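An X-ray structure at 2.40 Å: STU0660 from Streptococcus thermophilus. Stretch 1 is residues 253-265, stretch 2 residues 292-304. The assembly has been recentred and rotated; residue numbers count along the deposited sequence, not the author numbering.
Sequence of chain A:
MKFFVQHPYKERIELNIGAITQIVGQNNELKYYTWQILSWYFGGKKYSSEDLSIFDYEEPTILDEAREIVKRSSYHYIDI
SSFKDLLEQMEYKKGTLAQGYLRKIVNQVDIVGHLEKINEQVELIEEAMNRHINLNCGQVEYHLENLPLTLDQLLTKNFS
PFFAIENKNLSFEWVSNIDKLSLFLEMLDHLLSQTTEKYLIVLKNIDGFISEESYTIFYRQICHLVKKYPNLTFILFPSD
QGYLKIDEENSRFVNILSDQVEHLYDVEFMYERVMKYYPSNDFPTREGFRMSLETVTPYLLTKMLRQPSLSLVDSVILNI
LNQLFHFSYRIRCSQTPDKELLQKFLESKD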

# COMPACT_ATOMS: atom_id res chain seq x y z
N PHE A 253 33.63 0.67 34.97
CA PHE A 253 32.50 0.76 34.07
C PHE A 253 31.26 0.02 34.56
O PHE A 253 30.31 -0.21 33.81
CB PHE A 253 32.94 0.29 32.69
CG PHE A 253 34.19 0.97 32.22
CD1 PHE A 253 34.22 2.36 32.11
CD2 PHE A 253 35.36 0.25 32.01
CE1 PHE A 253 35.40 3.03 31.80
CE2 PHE A 253 36.55 0.90 31.69
CZ PHE A 253 36.58 2.29 31.59
N VAL A 254 31.30 -0.35 35.84
CA VAL A 254 30.16 -0.99 36.47
C VAL A 254 29.38 0.17 37.04
O VAL A 254 29.83 0.83 37.98
CB VAL A 254 30.59 -1.91 37.61
CG1 VAL A 254 29.38 -2.37 38.38
CG2 VAL A 254 31.34 -3.11 37.05
N ASN A 255 28.23 0.45 36.45
CA ASN A 255 27.40 1.56 36.90
C ASN A 255 26.24 1.08 37.77
O ASN A 255 25.43 0.25 37.36
CB ASN A 255 26.87 2.32 35.68
CG ASN A 255 27.97 3.07 34.94
OD1 ASN A 255 28.34 4.19 35.31
ND2 ASN A 255 28.51 2.45 33.90
N ILE A 256 26.18 1.61 38.99
CA ILE A 256 25.13 1.24 39.93
C ILE A 256 24.01 2.26 39.84
O ILE A 256 24.23 3.45 40.09
CB ILE A 256 25.65 1.24 41.38
CG1 ILE A 256 26.96 0.46 41.46
CG2 ILE A 256 24.60 0.63 42.31
CD1 ILE A 256 27.63 0.54 42.82
N LEU A 257 22.82 1.81 39.47
CA LEU A 257 21.66 2.68 39.36
C LEU A 257 20.62 2.30 40.41
O LEU A 257 19.78 1.42 40.18
CB LEU A 257 21.04 2.57 37.96
CG LEU A 257 21.40 3.70 36.98
CD1 LEU A 257 22.91 3.79 36.86
CD2 LEU A 257 20.75 3.46 35.61
N SER A 258 20.66 2.95 41.57
CA SER A 258 19.71 2.65 42.65
C SER A 258 19.05 3.92 43.17
O SER A 258 18.53 4.71 42.38
CB SER A 258 20.39 1.91 43.81
OG SER A 258 20.67 0.55 43.48
N ASP A 259 19.05 4.12 44.48
CA ASP A 259 18.47 5.33 45.03
C ASP A 259 19.37 6.49 44.62
O ASP A 259 19.02 7.66 44.77
CB ASP A 259 18.36 5.27 46.56
CG ASP A 259 17.40 4.20 47.03
OD1 ASP A 259 16.40 3.94 46.33
OD2 ASP A 259 17.63 3.63 48.11
N GLN A 260 20.54 6.14 44.10
CA GLN A 260 21.50 7.12 43.62
C GLN A 260 22.30 6.47 42.51
O GLN A 260 22.24 5.25 42.33
CB GLN A 260 22.42 7.58 44.75
CG GLN A 260 22.19 9.03 45.16
CD GLN A 260 22.26 9.24 46.66
OE1 GLN A 260 23.22 8.83 47.32
NE2 GLN A 260 21.22 9.87 47.22
N VAL A 261 23.01 7.29 41.74
CA VAL A 261 23.82 6.77 40.65
C VAL A 261 25.32 7.01 40.88
O VAL A 261 25.74 8.14 41.13
CB VAL A 261 23.41 7.41 39.30
CG1 VAL A 261 24.33 6.92 38.17
CG2 VAL A 261 21.98 7.02 38.97
N GLU A 262 26.10 5.94 40.79
CA GLU A 262 27.55 6.01 40.97
C GLU A 262 28.16 4.85 40.20
O GLU A 262 27.48 3.85 39.93
CB GLU A 262 27.93 5.82 42.44
CG GLU A 262 27.25 6.75 43.44
CD GLU A 262 27.81 8.18 43.46
OE1 GLU A 262 28.80 8.47 42.74
OE2 GLU A 262 27.24 9.02 44.20
N HIS A 263 29.42 4.97 39.82
CA HIS A 263 30.09 3.86 39.16
C HIS A 263 31.19 3.43 40.11
O HIS A 263 31.65 4.23 40.93
CB HIS A 263 30.64 4.27 37.78
CG HIS A 263 31.63 5.39 37.82
ND1 HIS A 263 32.87 5.27 38.41
CD2 HIS A 263 31.58 6.63 37.28
CE1 HIS A 263 33.54 6.39 38.23
NE2 HIS A 263 32.79 7.23 37.55
N LEU A 264 31.58 2.16 40.06
CA LEU A 264 32.63 1.66 40.96
C LEU A 264 33.97 2.30 40.64
O LEU A 264 34.15 2.92 39.57
CB LEU A 264 32.76 0.14 40.86
CG LEU A 264 31.62 -0.74 41.37
CD1 LEU A 264 31.96 -2.21 41.18
CD2 LEU A 264 31.36 -0.44 42.84
N TYR A 265 34.90 2.17 41.58
CA TYR A 265 36.25 2.69 41.44
C TYR A 265 37.12 1.50 41.03
O TYR A 265 36.60 0.43 40.72
CB TYR A 265 36.77 3.23 42.78
CG TYR A 265 35.95 4.33 43.42
CD1 TYR A 265 35.84 5.59 42.82
CD2 TYR A 265 35.34 4.13 44.65
CE1 TYR A 265 35.14 6.63 43.45
CE2 TYR A 265 34.64 5.15 45.29
CZ TYR A 265 34.55 6.40 44.69
OH TYR A 265 33.88 7.41 45.36
N SER A 292 33.00 -10.79 46.95
CA SER A 292 32.05 -10.18 47.85
C SER A 292 31.51 -8.94 47.14
O SER A 292 30.32 -8.62 47.21
CB SER A 292 32.75 -9.79 49.15
OG SER A 292 31.85 -9.17 50.05
N LEU A 293 32.40 -8.26 46.41
CA LEU A 293 32.06 -7.06 45.66
C LEU A 293 31.09 -7.37 44.51
O LEU A 293 30.23 -6.55 44.17
CB LEU A 293 33.35 -6.42 45.12
CG LEU A 293 33.24 -5.14 44.29
CD1 LEU A 293 32.69 -3.97 45.13
CD2 LEU A 293 34.63 -4.82 43.75
N GLU A 294 31.23 -8.55 43.91
CA GLU A 294 30.36 -8.96 42.82
C GLU A 294 28.96 -9.28 43.33
O GLU A 294 27.96 -9.07 42.65
CB GLU A 294 30.94 -10.19 42.13
CG GLU A 294 31.30 -9.96 40.69
CD GLU A 294 32.18 -11.07 40.14
OE1 GLU A 294 31.90 -12.26 40.42
OE2 GLU A 294 33.15 -10.75 39.41
N THR A 295 28.90 -9.80 44.54
CA THR A 295 27.64 -10.17 45.17
C THR A 295 26.80 -8.97 45.62
O THR A 295 25.61 -8.90 45.36
CB THR A 295 27.90 -11.02 46.43
OG1 THR A 295 28.51 -12.26 46.06
CG2 THR A 295 26.60 -11.27 47.20
N VAL A 296 27.46 -8.03 46.28
CA VAL A 296 26.81 -6.86 46.85
C VAL A 296 26.57 -5.63 45.98
O VAL A 296 25.60 -4.90 46.20
CB VAL A 296 27.57 -6.40 48.11
CG1 VAL A 296 26.95 -5.14 48.65
CG2 VAL A 296 27.53 -7.49 49.17
N THR A 297 27.44 -5.39 45.01
CA THR A 297 27.29 -4.21 44.17
C THR A 297 25.87 -3.89 43.69
O THR A 297 25.43 -2.75 43.75
CB THR A 297 28.21 -4.28 42.95
OG1 THR A 297 29.58 -4.20 43.39
CG2 THR A 297 27.93 -3.14 42.01
N PRO A 298 25.12 -4.91 43.22
CA PRO A 298 23.76 -4.64 42.76
C PRO A 298 22.85 -4.04 43.84
O PRO A 298 21.82 -3.42 43.53
CB PRO A 298 23.28 -6.01 42.30
CG PRO A 298 24.54 -6.67 41.86
CD PRO A 298 25.51 -6.30 42.94
N TYR A 299 23.22 -4.21 45.11
CA TYR A 299 22.40 -3.70 46.21
C TYR A 299 22.91 -2.42 46.86
O TYR A 299 22.36 -1.98 47.86
CB TYR A 299 22.24 -4.77 47.28
CG TYR A 299 21.56 -6.01 46.77
CD1 TYR A 299 20.19 -6.01 46.50
CD2 TYR A 299 22.28 -7.17 46.50
CE1 TYR A 299 19.55 -7.14 45.97
CE2 TYR A 299 21.67 -8.30 45.97
CZ TYR A 299 20.30 -8.28 45.71
OH TYR A 299 19.70 -9.39 45.17
N LEU A 300 23.96 -1.82 46.31
CA LEU A 300 24.51 -0.60 46.89
C LEU A 300 23.62 0.60 46.63
O LEU A 300 22.84 0.60 45.69
CB LEU A 300 25.91 -0.35 46.33
CG LEU A 300 26.88 -1.50 46.62
CD1 LEU A 300 28.20 -1.27 45.91
CD2 LEU A 300 27.09 -1.61 48.13
N LEU A 301 23.75 1.63 47.46
CA LEU A 301 22.98 2.86 47.30
C LEU A 301 21.47 2.59 47.25
O LEU A 301 20.74 3.22 46.50
CB LEU A 301 23.40 3.58 46.01
CG LEU A 301 24.89 3.46 45.65
CD1 LEU A 301 25.14 4.14 44.31
CD2 LEU A 301 25.75 4.07 46.74
N THR A 302 21.02 1.64 48.06
CA THR A 302 19.60 1.32 48.07
C THR A 302 19.05 1.21 49.48
O THR A 302 19.46 0.33 50.24
CB THR A 302 19.30 -0.04 47.37
OG1 THR A 302 19.82 -0.02 46.03
CG2 THR A 302 17.80 -0.27 47.30
N LYS A 303 18.14 2.11 49.84
CA LYS A 303 17.53 2.02 51.14
C LYS A 303 16.49 0.94 50.88
O LYS A 303 15.58 1.15 50.08
CB LYS A 303 16.83 3.31 51.54
CG LYS A 303 16.23 3.22 52.93
CD LYS A 303 15.20 4.30 53.21
CE LYS A 303 14.60 4.11 54.60
NZ LYS A 303 13.53 5.10 54.90
N MSE A 304 16.63 -0.20 51.54
CA MSE A 304 15.70 -1.29 51.30
C MSE A 304 14.69 -1.58 52.39
O MSE A 304 14.99 -1.47 53.58
CB MSE A 304 16.48 -2.55 50.95
CG MSE A 304 17.17 -2.41 49.61
SE MSE A 304 18.27 -3.89 49.09
CE MSE A 304 19.73 -3.54 50.32

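Stretch 2 enters the contact as a helix, passes through a 3-10 segment at 297-299, and leaves as a loop. It packs against a hairpin in stretch 1, whose strands 254-257 and 261-263 are joined by backbone hydrogen bonds such as Ile256 N to Glu262 O, 2.8 Å.

Leu293 is the first residue to touch. Its CA-to-CB bond points sideways, but the end of the side chain comes nearer, and Leu293 CD1 lies 4.4 Å from Leu264 CD1. Thr297 follows one helical turn later and points toward the hairpin. Thr297 OG1 donates to Leu293 O at 2.6 Å, so the hydroxyl is satisfied within its own stretch. The methyl Thr297 CG2 meets Val254 CG1 at 4.0 Å and Ile256 CG1 at 3.8 Å. Pro298 and Tyr299 point away.

Leu300 continues the apolar patch. Leu300 CD1 is 3.6 Å from Ile256 CD1 and 4.5 Å from Leu264 CD2. Its carbonyl serves a polar contact instead: Leu300 O lies 3.1 Å from Ser258 OG.

Leu301 has the largest area covered by the other stretch. Its phi/psi of 55/38 is left-handed. The side chain lies over the hairpin, with Leu301 CD1 3.5 Å from Glu262 CG and 4.1 Å from Ile256 CG2. Thus even the aliphatic part of a charged residue helps to cover it. The backbone is held too: Asp259 N donates to Leu301 O at 2.8 Å.

Thr302 OG1 is 2.7 Å from Ser258 OG. Ser258 OG is also within reach of Leu300 O, and how the protons are arranged is left open.

Lys303 N donates to Asp259 OD2 at 2.4 Å, a very short distance, with an angle of 166°. Asp259 thus engages stretch 2 through both backbone and carboxylate. The end of the lysine side chain leads away. Selenomethionine Met304 makes no contact and is poorly ordered.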